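Local coordinates for peptide-binding protein (Photobacterium damsela subsp. piscicida, PDB 6SQX), which cleaves the peptidoglycan of potentially competing bacteria as a secreted NlpC/P60 D,L-endopeptidase, probably by a cysteine-peptidase mechanism, at residues L231-V236 / G256-E261; G143-N148 / S179-G184; P27-Q32 / I439-I444; Q32-Y37 / L398-T403. All blocks are in the same frame, centred on the assembly; numbering follows the deposited sequence.

Interaction 1 (L231-V236 / G256-E261); sequences LVTPTV and GSILPE
Val232 and Leu259 exchange a reciprocal pair of backbone bonds, the hydrogen-bonded pair of an antiparallel ladder. Val232 N donates to Leu259 O over 2.8 Å, nearly along the C=O axis, and Leu259 N answers to Val232 O at 3.0 Å, in the carbonyl plane. Each of these oxygens also receives a CA-H contact, from Leu231 and Ile258 respectively. Beyond this pair a side chain takes over from the backbone. Thr233 OG1, anti to its own N (chi1 -166°), donates to Ser257 O at 2.7 Å in the carbonyl plane. The same hydroxyl accepts from a water at 2.7 Å from OG1, and that water also donates to Pro234 O and accepts from Gly256 N, so one water serves three groups. Ser257 OG turns to Glu254 O instead. Glu261 OE2 forms a salt bridge with Arg230 and OE1 accepts from Gly264 N. Glu261 CB lies 3.6 Å from Val232 CG1, the two side chains crossing at about a right angle. Leu231 CD1 touches Ile258 CG2 at 3.8 Å. The short strand axes lie 117° apart, well short of antiparallel, and the order 277-281, 265-271, 259-262, 230-234, 289-291 is consistent with a coiled SH3-like barrel.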
# COMPACT_ATOMS: atom_id res chain seq x y z
N LEU A 231 -11.23 -12.70 14.89
CA LEU A 231 -10.81 -12.32 13.55
C LEU A 231 -9.56 -13.10 13.14
O LEU A 231 -8.71 -13.43 13.98
CB LEU A 231 -10.52 -10.81 13.48
CG LEU A 231 -11.72 -9.92 13.79
CD1 LEU A 231 -11.27 -8.45 13.85
CD2 LEU A 231 -12.83 -10.08 12.72
N VAL A 232 -9.47 -13.39 11.84
CA VAL A 232 -8.34 -14.11 11.30
C VAL A 232 -7.79 -13.35 10.11
O VAL A 232 -8.44 -12.47 9.53
CB VAL A 232 -8.66 -15.57 10.89
CG1 VAL A 232 -9.03 -16.43 12.09
CG2 VAL A 232 -9.75 -15.60 9.80
N THR A 233 -6.58 -13.73 9.69
CA THR A 233 -5.92 -13.08 8.58
C THR A 233 -5.14 -14.15 7.82
O THR A 233 -4.65 -15.10 8.45
CB THR A 233 -5.02 -11.92 9.08
OG1 THR A 233 -4.62 -11.07 8.00
CG2 THR A 233 -3.80 -12.43 9.89
N PRO A 234 -5.04 -14.04 6.50
CA PRO A 234 -4.39 -15.14 5.76
C PRO A 234 -2.90 -15.20 6.04
O PRO A 234 -2.25 -14.18 6.29
CB PRO A 234 -4.62 -14.76 4.29
CG PRO A 234 -5.92 -13.89 4.30
CD PRO A 234 -5.73 -13.08 5.61
N THR A 235 -2.34 -16.40 5.89
CA THR A 235 -0.91 -16.60 6.12
C THR A 235 -0.11 -16.76 4.83
O THR A 235 1.11 -16.95 4.91
CB THR A 235 -0.66 -17.78 7.05
OG1 THR A 235 -1.28 -18.93 6.48
CG2 THR A 235 -1.30 -17.51 8.42
N VAL A 236 -0.75 -16.68 3.66
CA VAL A 236 -0.09 -16.67 2.36
C VAL A 236 -0.68 -15.54 1.53
O VAL A 236 -1.75 -15.00 1.86
CB VAL A 236 -0.25 -18.02 1.60
CG1 VAL A 236 0.39 -19.20 2.39
CG2 VAL A 236 -1.73 -18.31 1.28
N GLY A 256 -3.53 -9.64 4.18
CA GLY A 256 -3.97 -8.32 4.62
C GLY A 256 -5.44 -8.26 4.98
O GLY A 256 -5.85 -7.37 5.72
N SER A 257 -6.24 -9.21 4.48
CA SER A 257 -7.65 -9.26 4.85
C SER A 257 -7.79 -9.63 6.32
O SER A 257 -6.99 -10.39 6.88
CB SER A 257 -8.35 -10.35 4.05
OG SER A 257 -8.20 -10.13 2.66
N ILE A 258 -8.85 -9.13 6.94
CA ILE A 258 -9.15 -9.34 8.33
C ILE A 258 -10.62 -9.72 8.39
O ILE A 258 -11.50 -8.91 8.05
CB ILE A 258 -8.83 -8.09 9.18
CG1 ILE A 258 -7.33 -7.75 9.08
CG2 ILE A 258 -9.23 -8.27 10.65
CD1 ILE A 258 -7.05 -6.29 9.60
N LEU A 259 -10.91 -10.97 8.75
CA LEU A 259 -12.25 -11.49 8.58
C LEU A 259 -12.68 -12.32 9.78
O LEU A 259 -11.83 -12.89 10.48
CB LEU A 259 -12.32 -12.39 7.33
CG LEU A 259 -12.08 -11.64 6.00
CD1 LEU A 259 -11.76 -12.66 4.87
CD2 LEU A 259 -13.33 -10.81 5.63
N PRO A 260 -13.98 -12.39 10.05
CA PRO A 260 -14.47 -13.23 11.15
C PRO A 260 -14.23 -14.72 10.92
O PRO A 260 -14.16 -15.20 9.78
CB PRO A 260 -15.99 -12.95 11.18
CG PRO A 260 -16.15 -11.61 10.49
CD PRO A 260 -15.07 -11.63 9.41
N GLU A 261 -14.18 -15.46 12.03
CA GLU A 261 -14.05 -16.90 11.97
C GLU A 261 -14.83 -17.49 13.14
O GLU A 261 -14.80 -16.97 14.26
CB GLU A 261 -12.55 -17.27 12.06
CG GLU A 261 -12.24 -18.74 12.36
CD GLU A 261 -12.12 -19.02 13.85
OE1 GLU A 261 -12.85 -19.91 14.35
OE2 GLU A 261 -11.29 -18.37 14.55
O HOH W 1 -2.48 -11.29 6.39

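Interaction 2 (G143-N148 / S179-G184); sequences GIVVNN and SALWTG. With EDO (1,2-ethanediol), chain N.
A side-chain amide oxygen, Asn148 OD1, stands in here for a backbone acceptor: Thr183 N donates to it at 3.0 Å with 168° at the hydrogen. The setting is a bacterial SH3-type barrel, in which both segments pass between the small 149-152/177-181 ladder and the five-stranded sheet holding 142-145 and 186-192. The donor sits above the Asn148 amide plane, not on a lone pair. On the sheet side, Gly184 N meets Val145 O at 2.8 Å in an almost perfectly straight bond (177°). Thr183 OG1, anti to its carbonyl carbon, lies 3.3 Å from Asn148 OD1 and 3.4 Å from Val146 O; either bond would be weak, and its single proton is not assigned between them. Gly184 has positive phi (102°), where a side chain would jam against the preceding carbonyl, and Ile144 lays CG1 and CD1 along its carbonyl. Val145 points toward 179-184, its CB 3.6 Å from Trp182 O. The indole presents its edge to Asn148, with Trp182 CE3 3.6 Å from OD1, while Ser257 and Phe320 also touch Trp182. At the other end of the amide, Asn148 ND2 bonds Ile252 O and, at 3.1 Å, O1 of an ethanediol probably left by crystallisation.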
# COMPACT_ATOMS: atom_id res chain seq x y z
N GLY A 143 -20.17 1.05 5.46
CA GLY A 143 -20.15 -0.08 4.55
C GLY A 143 -18.93 -0.96 4.67
O GLY A 143 -18.11 -0.82 5.59
N ILE A 144 -18.81 -1.90 3.73
CA ILE A 144 -17.72 -2.87 3.74
C ILE A 144 -17.41 -3.28 2.30
O ILE A 144 -18.30 -3.32 1.44
CB ILE A 144 -18.10 -4.07 4.66
CG1 ILE A 144 -16.86 -4.87 5.07
CG2 ILE A 144 -19.16 -4.98 4.03
CD1 ILE A 144 -17.12 -5.80 6.24
N VAL A 145 -16.14 -3.59 2.05
CA VAL A 145 -15.73 -4.15 0.76
C VAL A 145 -16.11 -5.62 0.71
O VAL A 145 -15.78 -6.39 1.63
CB VAL A 145 -14.21 -3.95 0.55
CG1 VAL A 145 -13.74 -4.62 -0.77
CG2 VAL A 145 -13.87 -2.45 0.55
N VAL A 146 -16.83 -6.02 -0.36
CA VAL A 146 -17.21 -7.41 -0.56
C VAL A 146 -16.39 -8.12 -1.63
O VAL A 146 -16.34 -9.35 -1.63
CB VAL A 146 -18.73 -7.61 -0.77
CG1 VAL A 146 -19.52 -7.11 0.45
CG2 VAL A 146 -19.24 -6.96 -2.08
N ASN A 147 -15.79 -7.40 -2.57
CA ASN A 147 -14.84 -8.00 -3.50
C ASN A 147 -13.57 -7.16 -3.52
O ASN A 147 -13.64 -5.94 -3.45
CB ASN A 147 -15.42 -8.06 -4.92
CG ASN A 147 -16.50 -9.11 -5.08
OD1 ASN A 147 -16.31 -10.28 -4.71
ND2 ASN A 147 -17.63 -8.72 -5.65
N ASN A 148 -12.41 -7.81 -3.58
CA ASN A 148 -11.16 -7.05 -3.61
C ASN A 148 -11.28 -6.00 -4.71
O ASN A 148 -11.75 -6.29 -5.81
CB ASN A 148 -9.98 -7.97 -3.93
CG ASN A 148 -9.86 -9.10 -2.92
OD1 ASN A 148 -9.90 -8.92 -1.71
ND2 ASN A 148 -9.69 -10.33 -3.45
N SER A 179 -5.22 2.47 -5.06
CA SER A 179 -4.99 1.53 -3.97
C SER A 179 -5.67 0.20 -4.29
O SER A 179 -6.56 0.14 -5.14
CB SER A 179 -5.58 2.04 -2.65
OG SER A 179 -4.96 3.27 -2.31
N ALA A 180 -5.29 -0.84 -3.54
CA ALA A 180 -5.98 -2.12 -3.60
C ALA A 180 -6.56 -2.40 -2.22
O ALA A 180 -5.79 -2.55 -1.26
CB ALA A 180 -5.00 -3.24 -3.96
N LEU A 181 -7.89 -2.47 -2.12
CA LEU A 181 -8.57 -2.75 -0.84
C LEU A 181 -9.13 -4.16 -0.83
O LEU A 181 -9.76 -4.60 -1.79
CB LEU A 181 -9.72 -1.75 -0.57
CG LEU A 181 -9.37 -0.27 -0.42
CD1 LEU A 181 -10.64 0.56 -0.20
CD2 LEU A 181 -8.38 -0.07 0.69
N TRP A 182 -8.95 -4.84 0.30
CA TRP A 182 -9.33 -6.24 0.38
C TRP A 182 -10.75 -6.42 0.90
O TRP A 182 -11.27 -5.63 1.69
CB TRP A 182 -8.36 -6.95 1.33
CG TRP A 182 -6.93 -6.66 0.99
CD1 TRP A 182 -6.00 -6.10 1.80
CD2 TRP A 182 -6.28 -6.85 -0.29
NE1 TRP A 182 -4.82 -5.91 1.13
CE2 TRP A 182 -4.95 -6.38 -0.16
CE3 TRP A 182 -6.69 -7.36 -1.53
CZ2 TRP A 182 -4.03 -6.42 -1.20
CZ3 TRP A 182 -5.76 -7.41 -2.57
CH2 TRP A 182 -4.44 -6.95 -2.40
N THR A 183 -11.37 -7.54 0.49
CA THR A 183 -12.66 -7.94 1.05
C THR A 183 -12.59 -7.86 2.57
O THR A 183 -11.63 -8.34 3.18
CB THR A 183 -12.91 -9.40 0.63
OG1 THR A 183 -13.03 -9.45 -0.79
CG2 THR A 183 -14.19 -9.95 1.30
N GLY A 184 -13.62 -7.27 3.17
CA GLY A 184 -13.68 -7.10 4.62
C GLY A 184 -13.35 -5.70 5.11
O GLY A 184 -13.56 -5.42 6.30
C1 EDO N . -8.81 -10.45 -7.42
O1 EDO N . -9.89 -10.50 -6.50
C2 EDO N . -7.54 -10.13 -6.64
O2 EDO N . -7.08 -11.26 -5.93

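Interaction 3 (P27-Q32 / I439-I444). With EDO (1,2-ethanediol), chain O; EDO (1,2-ethanediol), chain K; EDO (1,2-ethanediol), chain R.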
# COMPACT_ATOMS: atom_id res chain seq x y z
N PRO A 27 20.58 -7.52 -12.05
CA PRO A 27 20.41 -8.78 -11.30
C PRO A 27 19.91 -8.53 -9.89
O PRO A 27 20.10 -7.45 -9.32
CB PRO A 27 21.84 -9.34 -11.25
CG PRO A 27 22.52 -8.77 -12.45
CD PRO A 27 21.96 -7.33 -12.55
N ILE A 28 19.30 -9.58 -9.31
CA ILE A 28 19.07 -9.64 -7.87
C ILE A 28 20.42 -9.73 -7.18
O ILE A 28 21.33 -10.44 -7.64
CB ILE A 28 18.20 -10.86 -7.53
CG1 ILE A 28 16.84 -10.73 -8.22
CG2 ILE A 28 18.00 -10.99 -6.02
CD1 ILE A 28 15.88 -11.92 -7.96
N GLU A 29 20.60 -8.99 -6.08
CA GLU A 29 21.93 -8.84 -5.48
C GLU A 29 22.18 -9.74 -4.29
O GLU A 29 23.24 -10.38 -4.20
CB GLU A 29 22.15 -7.39 -5.05
CG GLU A 29 22.16 -6.41 -6.22
CD GLU A 29 22.46 -5.01 -5.80
OE1 GLU A 29 23.65 -4.67 -5.61
OE2 GLU A 29 21.49 -4.25 -5.61
N ILE A 30 21.25 -9.82 -3.35
CA ILE A 30 21.47 -10.52 -2.10
C ILE A 30 20.44 -11.63 -1.89
O ILE A 30 19.48 -11.78 -2.65
CB ILE A 30 21.55 -9.56 -0.89
CG1 ILE A 30 20.27 -8.75 -0.74
CG2 ILE A 30 22.77 -8.67 -1.06
CD1 ILE A 30 20.31 -7.82 0.47
N THR A 31 20.66 -12.43 -0.85
CA THR A 31 19.84 -13.62 -0.65
C THR A 31 18.39 -13.24 -0.35
O THR A 31 18.13 -12.44 0.55
CB THR A 31 20.42 -14.41 0.53
OG1 THR A 31 21.75 -14.82 0.20
CG2 THR A 31 19.62 -15.66 0.82
N GLN A 32 17.45 -13.88 -1.06
CA GLN A 32 16.02 -13.58 -0.92
C GLN A 32 15.39 -14.51 0.13
O GLN A 32 14.56 -15.40 -0.17
CB GLN A 32 15.32 -13.65 -2.26
CG GLN A 32 15.85 -12.61 -3.23
CD GLN A 32 15.78 -11.19 -2.61
OE1 GLN A 32 14.71 -10.79 -2.14
NE2 GLN A 32 16.90 -10.48 -2.57
N ILE A 439 14.33 -8.19 -0.93
CA ILE A 439 15.27 -7.66 0.06
C ILE A 439 16.48 -7.13 -0.71
O ILE A 439 17.04 -7.86 -1.53
CB ILE A 439 15.69 -8.72 1.08
CG1 ILE A 439 14.46 -9.28 1.80
CG2 ILE A 439 16.70 -8.13 2.10
CD1 ILE A 439 14.76 -10.58 2.52
N THR A 440 16.84 -5.86 -0.53
CA THR A 440 17.93 -5.28 -1.31
C THR A 440 18.87 -4.50 -0.41
O THR A 440 18.49 -4.06 0.68
CB THR A 440 17.40 -4.32 -2.39
OG1 THR A 440 16.87 -3.15 -1.74
CG2 THR A 440 16.33 -4.90 -3.23
N PRO A 441 20.10 -4.25 -0.86
CA PRO A 441 20.90 -3.17 -0.25
C PRO A 441 20.09 -1.88 -0.29
O PRO A 441 19.26 -1.68 -1.17
CB PRO A 441 22.12 -3.06 -1.17
CG PRO A 441 22.25 -4.48 -1.78
CD PRO A 441 20.79 -4.85 -2.03
N ILE A 442 20.38 -0.98 0.65
CA ILE A 442 19.82 0.37 0.56
C ILE A 442 20.18 0.99 -0.79
O ILE A 442 19.33 1.59 -1.47
CB ILE A 442 20.33 1.25 1.72
CG1 ILE A 442 19.80 0.74 3.07
CG2 ILE A 442 20.01 2.71 1.50
CD1 ILE A 442 18.32 1.01 3.30
N GLY A 443 21.47 0.89 -1.16
CA GLY A 443 21.96 1.40 -2.43
C GLY A 443 21.66 0.40 -3.55
O GLY A 443 22.58 -0.26 -4.08
N ILE A 444 20.37 0.28 -3.89
CA ILE A 444 19.98 -0.70 -4.91
C ILE A 444 20.81 -0.50 -6.16
O ILE A 444 20.84 0.59 -6.74
CB ILE A 444 18.49 -0.55 -5.29
CG1 ILE A 444 17.57 -0.71 -4.09
CG2 ILE A 444 18.13 -1.60 -6.38
CD1 ILE A 444 16.12 -0.34 -4.42
C1 EDO O . 24.38 -11.30 1.81
O1 EDO O . 24.61 -11.47 3.20
C2 EDO O . 23.15 -12.08 1.39
O2 EDO O . 23.40 -12.51 0.09
C1 EDO K . 24.38 -11.32 -7.63
O1 EDO K . 24.98 -11.10 -6.35
C2 EDO K . 24.79 -10.18 -8.54
O2 EDO K . 26.22 -10.03 -8.45
C1 EDO R . 21.38 -14.34 -4.35
O1 EDO R . 20.16 -14.28 -5.10
C2 EDO R . 22.40 -13.56 -5.15
O2 EDO R . 21.98 -13.58 -6.52
O HOH W 2 18.89 -7.77 -3.89
O HOH W 3 24.36 -2.46 -4.40
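The edge strand 438-441 of the six-stranded antiparallel sheet in the NlpC/P60 peptidase is covered here by the irregular N-terminal loop 27-32. This loop, which is not a strand, lies along the outer edge of 438-441, and the flat amide of Gln32 takes the place of a strand there at Ile439. Gln32 OE1 accepts from Ile439 N at 2.9 Å on a lone pair, and Gln32 NE2 donates to Ile439 O at 2.8 Å. The second bond is almost straight (173°), and its acceptor lies essentially in the amide plane, so the two bonds fix the rotation of the group. Gln32 NE2 spends its other hydrogen within the loop, on Ile30 O at 2.9 Å, approaching from above that carbonyl plane. Ile439 O is gripped twice, since a water also donates to it at 3.0 Å from that oxygen while accepting from Glu29 N. Ile30 holds CG1 in the crowded position between N and the carbonyl carbon (chi1 59°). That setting brings Ile30 CG1 to 3.4 Å from Ile439 O and carries Ile30 CD1 onward to 3.9 Å from Pro441 CD. Glu29 stretches out beyond CG and crosses the proline ring obliquely, Glu29 OE2 lying 3.7 Å from Pro441 CD. Its carboxylate is well satisfied: OE1 bonds Tyr405 OH and a water that bridges to Gly443 O, while OE2 takes Gly445 N. Gly443, whose O takes that bridge, centres an inverse gamma turn. The whole is an N-terminal segment laid against the outermost strand 438-441 of the antiparallel sheet of a papain-like NlpC/P60 fold.

Interaction 4 (Q32-Y37 / L398-T403); sequences QDAFHY and LYMGTT. With EDO (1,2-ethanediol), chain O.
The Tyr37 ring carries His36 CB on one face, offset toward the rim, and at its edge Thr403 CB lies in the ring plane. Along the same edge Thr403 OG1 stands 3.3 Å from Tyr37 CE1, with Thr402 O beyond CD1. Met400 CE approaches obliquely and comes within 3.7 Å of Tyr37 CD2. The His36 ring turns an edge toward Tyr37 CE1 and O1 of an ethanediol, hydrogen-bonded to His36 NE2 though less surely placed. Inside the strand, Gly401 N sits 3.5 Å above the plane of the Tyr399 ring, over its centre. The methyl of Met400 reaches Tyr37 because the side chain is extended through SD and then bends at chi3 (59°), and Met400 CE also lies 4.4 Å from Ala34 CB. This joins the N-terminal loop to strand 395-405 of the NlpC/P60 sheet. The loop forms a short 3-10 segment at 34-36, with an Asx turn at its start in which Asp33 OD1 accepts from Phe35 N at 3.0 Å. Tyr37 OH is occupied by Thr31 O. Direct hydrogen bonds between the two ranges are absent; waters carry the polar link. One donates to both Tyr37 O and Met400 O, lying 2.7 Å from Met400 O. Another donates to His36 O at 3.0 Å from that atom and lies 2.7 Å from Thr403 OG1, a hydroxyl set anti to its own N (chi1 -163°).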
# COMPACT_ATOMS: atom_id res chain seq x y z
N GLN A 32 17.45 -13.88 -1.06
CA GLN A 32 16.02 -13.58 -0.92
C GLN A 32 15.39 -14.51 0.13
O GLN A 32 14.56 -15.40 -0.17
CB GLN A 32 15.32 -13.65 -2.26
CG GLN A 32 15.85 -12.61 -3.23
CD GLN A 32 15.78 -11.19 -2.61
OE1 GLN A 32 14.71 -10.79 -2.14
NE2 GLN A 32 16.90 -10.48 -2.57
N ASP A 33 15.77 -14.30 1.39
CA ASP A 33 15.20 -15.06 2.49
C ASP A 33 15.41 -14.22 3.75
O ASP A 33 16.56 -13.99 4.14
CB ASP A 33 15.90 -16.41 2.60
CG ASP A 33 15.34 -17.28 3.73
OD1 ASP A 33 14.51 -16.83 4.56
OD2 ASP A 33 15.69 -18.48 3.81
N ALA A 34 14.32 -13.74 4.35
CA ALA A 34 14.45 -12.87 5.50
C ALA A 34 15.20 -13.55 6.63
O ALA A 34 15.81 -12.87 7.47
CB ALA A 34 13.06 -12.43 5.99
N PHE A 35 15.20 -14.89 6.68
CA PHE A 35 15.88 -15.54 7.80
C PHE A 35 17.39 -15.42 7.70
O PHE A 35 18.07 -15.66 8.70
CB PHE A 35 15.50 -17.03 7.87
CG PHE A 35 14.11 -17.27 8.43
CD1 PHE A 35 13.88 -17.12 9.78
CD2 PHE A 35 13.05 -17.61 7.61
CE1 PHE A 35 12.63 -17.34 10.32
CE2 PHE A 35 11.78 -17.82 8.15
CZ PHE A 35 11.57 -17.67 9.51
N HIS A 36 17.92 -15.06 6.52
CA HIS A 36 19.36 -14.84 6.37
C HIS A 36 19.83 -13.63 7.16
O HIS A 36 21.03 -13.49 7.45
CB HIS A 36 19.67 -14.66 4.88
CG HIS A 36 21.12 -14.68 4.54
ND1 HIS A 36 21.85 -15.84 4.46
CD2 HIS A 36 21.97 -13.68 4.20
CE1 HIS A 36 23.10 -15.55 4.11
NE2 HIS A 36 23.19 -14.25 3.95
N TYR A 37 18.89 -12.77 7.55
CA TYR A 37 19.19 -11.51 8.23
C TYR A 37 18.68 -11.53 9.66
O TYR A 37 18.55 -10.46 10.27
CB TYR A 37 18.59 -10.34 7.44
CG TYR A 37 18.92 -10.49 5.97
CD1 TYR A 37 20.20 -10.20 5.50
CD2 TYR A 37 17.99 -11.01 5.06
CE1 TYR A 37 20.54 -10.38 4.17
CE2 TYR A 37 18.33 -11.22 3.70
CZ TYR A 37 19.62 -10.89 3.28
OH TYR A 37 19.99 -11.06 1.97
N LEU A 398 11.57 -0.89 4.27
CA LEU A 398 11.66 -1.28 5.68
C LEU A 398 13.10 -1.67 5.99
O LEU A 398 13.58 -2.70 5.52
CB LEU A 398 10.70 -2.44 5.98
CG LEU A 398 10.76 -2.98 7.42
CD1 LEU A 398 10.31 -1.87 8.38
CD2 LEU A 398 9.92 -4.25 7.55
N TYR A 399 13.80 -0.85 6.77
CA TYR A 399 15.17 -1.16 7.18
C TYR A 399 15.23 -2.52 7.87
O TYR A 399 14.43 -2.81 8.76
CB TYR A 399 15.60 -0.09 8.18
CG TYR A 399 17.00 -0.25 8.74
CD1 TYR A 399 18.12 -0.13 7.93
CD2 TYR A 399 17.20 -0.47 10.10
CE1 TYR A 399 19.42 -0.24 8.46
CE2 TYR A 399 18.48 -0.58 10.64
CZ TYR A 399 19.59 -0.46 9.83
OH TYR A 399 20.83 -0.57 10.40
N MET A 400 16.19 -3.36 7.45
CA MET A 400 16.35 -4.70 8.02
C MET A 400 17.70 -4.91 8.68
O MET A 400 18.02 -6.03 9.05
CB MET A 400 16.12 -5.79 6.96
CG MET A 400 14.64 -6.01 6.68
SD MET A 400 14.41 -7.21 5.32
CE MET A 400 15.27 -8.68 5.96
N GLY A 401 18.49 -3.85 8.90
CA GLY A 401 19.81 -4.05 9.46
C GLY A 401 20.90 -4.11 8.40
O GLY A 401 20.86 -3.33 7.43
N THR A 402 21.86 -5.02 8.57
CA THR A 402 23.01 -5.12 7.66
C THR A 402 23.25 -6.57 7.24
O THR A 402 22.71 -7.51 7.82
CB THR A 402 24.29 -4.56 8.32
OG1 THR A 402 24.60 -5.31 9.50
CG2 THR A 402 24.12 -3.09 8.71
N THR A 403 24.10 -6.73 6.22
CA THR A 403 24.56 -8.04 5.79
C THR A 403 25.95 -7.87 5.19
O THR A 403 26.38 -6.76 4.87
CB THR A 403 23.58 -8.65 4.77
OG1 THR A 403 23.80 -10.06 4.65
CG2 THR A 403 23.70 -8.01 3.39
C1 EDO O . 24.38 -11.30 1.81
O1 EDO O . 24.61 -11.47 3.20
C2 EDO O . 23.15 -12.08 1.39
O2 EDO O . 23.40 -12.51 0.09
O HOH W 4 23.26 -11.54 6.79
O HOH W 5 18.94 -7.84 10.80

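In the fold
From the N terminus, 27-32 and 32-37 come first, and both wait for partners near the far end of the chain. Interaction 3 closes the longest loop, of 406 residues; interaction 4 closes one of 360 within it, and the two share Gln32 and reach the same NlpC/P60 sheet. Inside both loops lie interaction 2, spanning 30 residues, and then interaction 1, spanning 19; these follow in series without crossing. Interactions 1 and 2 touch where Ser257 OG meets Trp182 CB at 3.4 Å, joining two similarly ordered antiparallel sheets. The centres of interactions 2 and 3 are about 32 Å apart, on opposite sides of the chain's centre.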